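Local structure of dinoflagellate luciferase (Lingulodinium polyedrum, 1VPR) at residues 196-208 against 216-228. The protein catalyses the oxidation of dinoflagellate luciferin by molecular oxygen with emission of blue light, here represented by the third of its three homologous luciferase domains. Sequence-based numbering, arbitrary orientation.
Sequences DTDHHQTGGMYLR and CTVDASVAKFARA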
loop_
_atom_site.group_PDB
_atom_site.type_symbol
_atom_site.label_atom_id
_atom_site.label_comp_id
_atom_site.label_asym_id
_atom_site.label_seq_id
_atom_site.Cartn_x
_atom_site.Cartn_y
_atom_site.Cartn_z
ATOM N N ASP A 196 -9.815 -0.427 -10.519
ATOM C CA ASP A 196 -8.674 -1.025 -11.210
ATOM C C ASP A 196 -7.310 -0.529 -10.737
ATOM O O ASP A 196 -6.334 -1.276 -10.784
ATOM C CB ASP A 196 -8.790 -0.814 -12.719
ATOM C CG ASP A 196 -9.857 -1.706 -13.360
ATOM O OD1 ASP A 196 -10.128 -1.523 -14.571
ATOM O OD2 ASP A 196 -10.411 -2.583 -12.667
ATOM N N THR A 197 -7.236 0.717 -10.277
ATOM C CA THR A 197 -5.965 1.262 -9.798
ATOM C C THR A 197 -5.885 1.259 -8.272
ATOM O O THR A 197 -4.890 1.705 -7.707
ATOM C CB THR A 197 -5.758 2.718 -10.280
ATOM O OG1 THR A 197 -6.788 3.550 -9.742
ATOM C CG2 THR A 197 -5.817 2.782 -11.791
ATOM N N ASP A 198 -6.886 0.706 -7.599
ATOM C CA ASP A 198 -6.895 0.751 -6.136
ATOM C C ASP A 198 -5.710 0.054 -5.488
ATOM O O ASP A 198 -5.115 -0.891 -6.035
ATOM C CB ASP A 198 -8.218 0.196 -5.557
ATOM C CG ASP A 198 -8.632 0.882 -4.237
ATOM O OD1 ASP A 198 -9.663 0.490 -3.631
ATOM O OD2 ASP A 198 -7.939 1.826 -3.795
ATOM N N HIS A 199 -5.379 0.563 -4.309
ATOM C CA HIS A 199 -4.290 0.080 -3.492
ATOM C C HIS A 199 -3.026 -0.336 -4.227
ATOM O O HIS A 199 -2.465 0.471 -4.960
ATOM C CB HIS A 199 -4.777 -1.011 -2.501
ATOM C CG HIS A 199 -5.531 -2.148 -3.124
ATOM N ND1 HIS A 199 -4.902 -3.257 -3.648
ATOM C CD2 HIS A 199 -6.860 -2.352 -3.288
ATOM C CE1 HIS A 199 -5.815 -4.098 -4.109
ATOM N NE2 HIS A 199 -7.010 -3.570 -3.902
ATOM N N HIS A 200 -2.562 -1.577 -4.073
ATOM C CA HIS A 200 -1.296 -1.923 -4.711
ATOM C C HIS A 200 -1.300 -2.273 -6.176
ATOM O O HIS A 200 -0.300 -2.764 -6.682
ATOM C CB HIS A 200 -0.584 -3.008 -3.900
ATOM C CG HIS A 200 -0.261 -2.570 -2.509
ATOM N ND1 HIS A 200 0.419 -1.400 -2.245
ATOM C CD2 HIS A 200 -0.533 -3.130 -1.308
ATOM C CE1 HIS A 200 0.557 -1.263 -0.937
ATOM N NE2 HIS A 200 -0.011 -2.300 -0.345
ATOM N N GLN A 201 -2.420 -2.023 -6.853
ATOM C CA GLN A 201 -2.507 -2.246 -8.287
ATOM C C GLN A 201 -1.692 -1.157 -8.979
ATOM O O GLN A 201 -1.189 -1.366 -10.089
ATOM C CB GLN A 201 -3.961 -2.233 -8.741
ATOM C CG GLN A 201 -4.635 -3.566 -8.442
ATOM C CD GLN A 201 -6.141 -3.524 -8.518
ATOM O OE1 GLN A 201 -6.750 -4.350 -9.182
ATOM N NE2 GLN A 201 -6.749 -2.591 -7.814
ATOM N N THR A 202 -1.560 0.001 -8.328
ATOM C CA THR A 202 -0.725 1.080 -8.859
ATOM C C THR A 202 0.042 1.633 -7.669
ATOM O O THR A 202 -0.268 1.310 -6.531
ATOM C CB THR A 202 -1.537 2.246 -9.498
ATOM O OG1 THR A 202 -2.470 2.773 -8.545
ATOM C CG2 THR A 202 -2.286 1.755 -10.709
ATOM N N GLY A 203 1.042 2.476 -7.913
ATOM C CA GLY A 203 1.766 2.995 -6.773
ATOM C C GLY A 203 1.466 4.441 -6.423
ATOM O O GLY A 203 0.824 5.185 -7.190
ATOM N N GLY A 204 1.909 4.830 -5.230
ATOM C CA GLY A 204 1.781 6.211 -4.822
ATOM C C GLY A 204 3.001 6.786 -5.524
ATOM O O GLY A 204 3.621 6.087 -6.350
HETATM N N MSE A 205 3.399 8.014 -5.222
HETATM C CA MSE A 205 4.564 8.538 -5.919
HETATM C C MSE A 205 5.857 8.207 -5.183
HETATM O O MSE A 205 6.953 8.384 -5.725
HETATM C CB MSE A 205 4.430 10.054 -6.157
HETATM C CG MSE A 205 3.383 10.452 -7.254
HETATM SE SE MSE A 205 3.029 9.158 -8.775
HETATM C CE MSE A 205 4.456 9.612 -10.027
ATOM N N TYR A 206 5.725 7.655 -3.975
ATOM C CA TYR A 206 6.888 7.315 -3.161
ATOM C C TYR A 206 6.581 6.302 -2.069
ATOM O O TYR A 206 5.434 5.928 -1.837
ATOM C CB TYR A 206 7.366 8.564 -2.431
ATOM C CG TYR A 206 6.424 8.956 -1.299
ATOM C CD1 TYR A 206 5.235 9.625 -1.553
ATOM C CD2 TYR A 206 6.694 8.593 0.017
ATOM C CE1 TYR A 206 4.332 9.927 -0.517
ATOM C CE2 TYR A 206 5.797 8.879 1.058
ATOM C CZ TYR A 206 4.623 9.542 0.785
ATOM O OH TYR A 206 3.737 9.812 1.805
ATOM N N LEU A 207 7.639 5.903 -1.375
ATOM C CA LEU A 207 7.544 5.058 -0.181
ATOM C C LEU A 207 8.726 5.468 0.699
ATOM O O LEU A 207 9.808 5.719 0.175
ATOM C CB LEU A 207 7.672 3.567 -0.484
ATOM C CG LEU A 207 6.540 2.774 -1.154
ATOM C CD1 LEU A 207 7.061 1.328 -1.377
ATOM C CD2 LEU A 207 5.264 2.771 -0.269
ATOM N N ARG A 208 8.513 5.558 2.016
ATOM C CA ARG A 208 9.580 5.844 2.979
ATOM C C ARG A 208 9.498 4.618 3.885
ATOM O O ARG A 208 8.439 4.311 4.436
ATOM C CB ARG A 208 9.289 7.109 3.784
ATOM C CG ARG A 208 9.300 8.400 2.967
ATOM C CD ARG A 208 8.918 9.629 3.836
ATOM N NE ARG A 208 8.794 10.870 3.052
ATOM C CZ ARG A 208 9.760 11.774 2.862
ATOM N NH1 ARG A 208 9.511 12.854 2.121
ATOM N NH2 ARG A 208 10.962 11.632 3.417
ATOM N N CYS A 216 8.970 -3.415 9.983
ATOM C CA CYS A 216 9.103 -2.200 9.191
ATOM C C CYS A 216 7.995 -1.200 9.456
ATOM O O CYS A 216 6.881 -1.591 9.788
ATOM C CB CYS A 216 8.992 -2.501 7.703
ATOM S SG CYS A 216 10.301 -3.449 6.950
ATOM N N THR A 217 8.299 0.078 9.272
ATOM C CA THR A 217 7.286 1.134 9.337
ATOM C C THR A 217 7.322 1.687 7.910
ATOM O O THR A 217 8.396 1.953 7.363
ATOM C CB THR A 217 7.635 2.228 10.309
ATOM O OG1 THR A 217 7.503 1.718 11.640
ATOM C CG2 THR A 217 6.672 3.428 10.125
ATOM N N VAL A 218 6.157 1.836 7.287
ATOM C CA VAL A 218 6.086 2.294 5.913
ATOM C C VAL A 218 5.168 3.507 5.741
ATOM O O VAL A 218 4.023 3.502 6.192
ATOM C CB VAL A 218 5.572 1.145 4.969
ATOM C CG1 VAL A 218 5.482 1.628 3.516
ATOM C CG2 VAL A 218 6.496 -0.059 5.061
ATOM N N ASP A 219 5.701 4.548 5.117
ATOM C CA ASP A 219 4.933 5.749 4.819
ATOM C C ASP A 219 4.574 5.548 3.357
ATOM O O ASP A 219 5.462 5.334 2.513
ATOM C CB ASP A 219 5.795 7.003 5.011
ATOM C CG ASP A 219 6.260 7.153 6.452
ATOM O OD1 ASP A 219 5.469 7.607 7.289
ATOM O OD2 ASP A 219 7.404 6.776 6.779
ATOM N N ALA A 220 3.273 5.584 3.074
ATOM C CA ALA A 220 2.726 5.395 1.728
ATOM C C ALA A 220 1.820 6.574 1.380
ATOM O O ALA A 220 1.433 7.337 2.256
ATOM C CB ALA A 220 1.926 4.105 1.663
ATOM N N SER A 221 1.473 6.703 0.105
ATOM C CA SER A 221 0.649 7.819 -0.358
ATOM C C SER A 221 -0.733 7.916 0.262
ATOM O O SER A 221 -1.504 6.937 0.256
ATOM C CB SER A 221 0.500 7.745 -1.882
ATOM O OG SER A 221 -0.421 8.713 -2.379
ATOM N N VAL A 222 -1.064 9.099 0.779
ATOM C CA VAL A 222 -2.392 9.309 1.350
ATOM C C VAL A 222 -3.402 9.578 0.223
ATOM O O VAL A 222 -4.598 9.719 0.455
ATOM C CB VAL A 222 -2.403 10.442 2.397
ATOM C CG1 VAL A 222 -1.703 9.946 3.667
ATOM C CG2 VAL A 222 -1.709 11.700 1.853
ATOM N N ALA A 223 -2.922 9.626 -1.011
ATOM C CA ALA A 223 -3.828 9.804 -2.128
ATOM C C ALA A 223 -4.514 8.451 -2.343
ATOM O O ALA A 223 -5.591 8.372 -2.955
ATOM C CB ALA A 223 -3.052 10.181 -3.365
ATOM N N LYS A 224 -3.897 7.388 -1.825
ATOM C CA LYS A 224 -4.416 6.024 -1.993
ATOM C C LYS A 224 -4.847 5.355 -0.682
ATOM O O LYS A 224 -5.936 4.773 -0.586
ATOM C CB LYS A 224 -3.341 5.159 -2.682
ATOM C CG LYS A 224 -2.882 5.692 -4.047
ATOM C CD LYS A 224 -1.668 4.948 -4.646
ATOM C CE LYS A 224 -1.889 3.433 -4.725
ATOM N NZ LYS A 224 -3.011 3.032 -5.634
ATOM N N PHE A 225 -3.983 5.433 0.323
ATOM C CA PHE A 225 -4.239 4.834 1.623
ATOM C C PHE A 225 -4.690 5.869 2.652
ATOM O O PHE A 225 -4.094 6.959 2.755
ATOM C CB PHE A 225 -2.962 4.125 2.122
ATOM C CG PHE A 225 -2.473 3.047 1.186
ATOM C CD1 PHE A 225 -1.498 3.322 0.226
ATOM C CD2 PHE A 225 -3.048 1.782 1.216
ATOM C CE1 PHE A 225 -1.110 2.349 -0.699
ATOM C CE2 PHE A 225 -2.674 0.801 0.297
ATOM C CZ PHE A 225 -1.706 1.082 -0.659
ATOM N N ALA A 226 -5.713 5.518 3.432
ATOM C CA ALA A 226 -6.229 6.435 4.444
ATOM C C ALA A 226 -5.213 6.633 5.567
ATOM O O ALA A 226 -5.160 7.696 6.153
ATOM C CB ALA A 226 -7.568 5.922 5.005
ATOM N N ARG A 227 -4.378 5.630 5.846
ATOM C CA ARG A 227 -3.377 5.783 6.904
ATOM C C ARG A 227 -2.015 6.140 6.287
ATOM O O ARG A 227 -1.516 5.442 5.410
ATOM C CB ARG A 227 -3.314 4.496 7.768
ATOM C CG ARG A 227 -2.184 4.464 8.799
ATOM C CD ARG A 227 -2.416 3.488 9.948
ATOM N NE ARG A 227 -3.257 2.344 9.613
ATOM C CZ ARG A 227 -4.047 1.732 10.498
ATOM N NH1 ARG A 227 -4.087 2.170 11.759
ATOM N NH2 ARG A 227 -4.808 0.695 10.140
ATOM N N ALA A 228 -1.427 7.241 6.741
ATOM C CA ALA A 228 -0.155 7.696 6.203
ATOM C C ALA A 228 1.001 6.770 6.560
ATOM O O ALA A 228 1.893 6.526 5.741
ATOM C CB ALA A 228 0.145 9.135 6.724
HETATM O O HOH W 1 -8.023 4.127 -2.286
HETATM O O HOH W 2 -5.595 3.901 -4.889
HETATM O O HOH W 3 1.625 9.736 -4.001
HETATM O O HOH W 4 2.852 5.037 -1.783
HETATM O O HOH W 5 2.448 9.055 3.981
HETATM O O HOH W 6 1.305 10.954 1.323
#
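Thr-197 and Lys-224 meet where the chain runs from helix 187-197 into the loop beyond, and the lysine tip enters a group of oxygens. Thr-197 O receives the hydroxyl of Thr-202 in its carbonyl plane, on a lone pair, and that OG1 lies 3.0 Å from Lys-224 NZ. Asp-198, whose OD1 binds Ser-244, works through water: one molecule donates to both its OD2 and Lys-224 O, while a second accepts from NZ and reaches OD2 weakly. His-199 O takes Lys-224 NZ at 2.7 Å on an in-plane lone pair. Bends at chi3 (54°) and chi4 (63°) curl the lysine chain into this site, its CD passing 3.6 Å from Gly-204 N. An alanine in place of Lys-224 would probably leave His-199 O without its ammonium donor and open a gap beside Gly-204. His-200 sets CE1 3.3 Å from Phe-225 CZ, the rings inclined at 42°, and CB of His-199 lies against the same phenyl ring. At Gly-204, CA packs 3.6 Å from Ser-221 CB, too near for a side chain on that side. Waters then bridge Met-205 N to Ser-221 OG and Tyr-206 O to Ser-221 N; two more join Tyr-206 OH to Ala-220 O and Val-222 N. Leu-207 puts CD2 against Val-218 CG1 and Ala-220 CB. Arg-208 closes the walk in an antiparallel hydrogen-bonded pair with Asp-219, Arg-208 N to Asp-219 O 3.1 Å and Asp-219 N to Arg-208 O 2.8 Å, within the hairpin of strands 206-212 and 215-219 of the calycin-type barrel; Asp-219 salt-bridges Lys-229. The chemistry thus passes from a buried ammonium through water bridges to direct strand pairing; carbonyl dipoles around the ammonium, with the Asp-198 carboxylate near but not touching, would probably stabilise its charge.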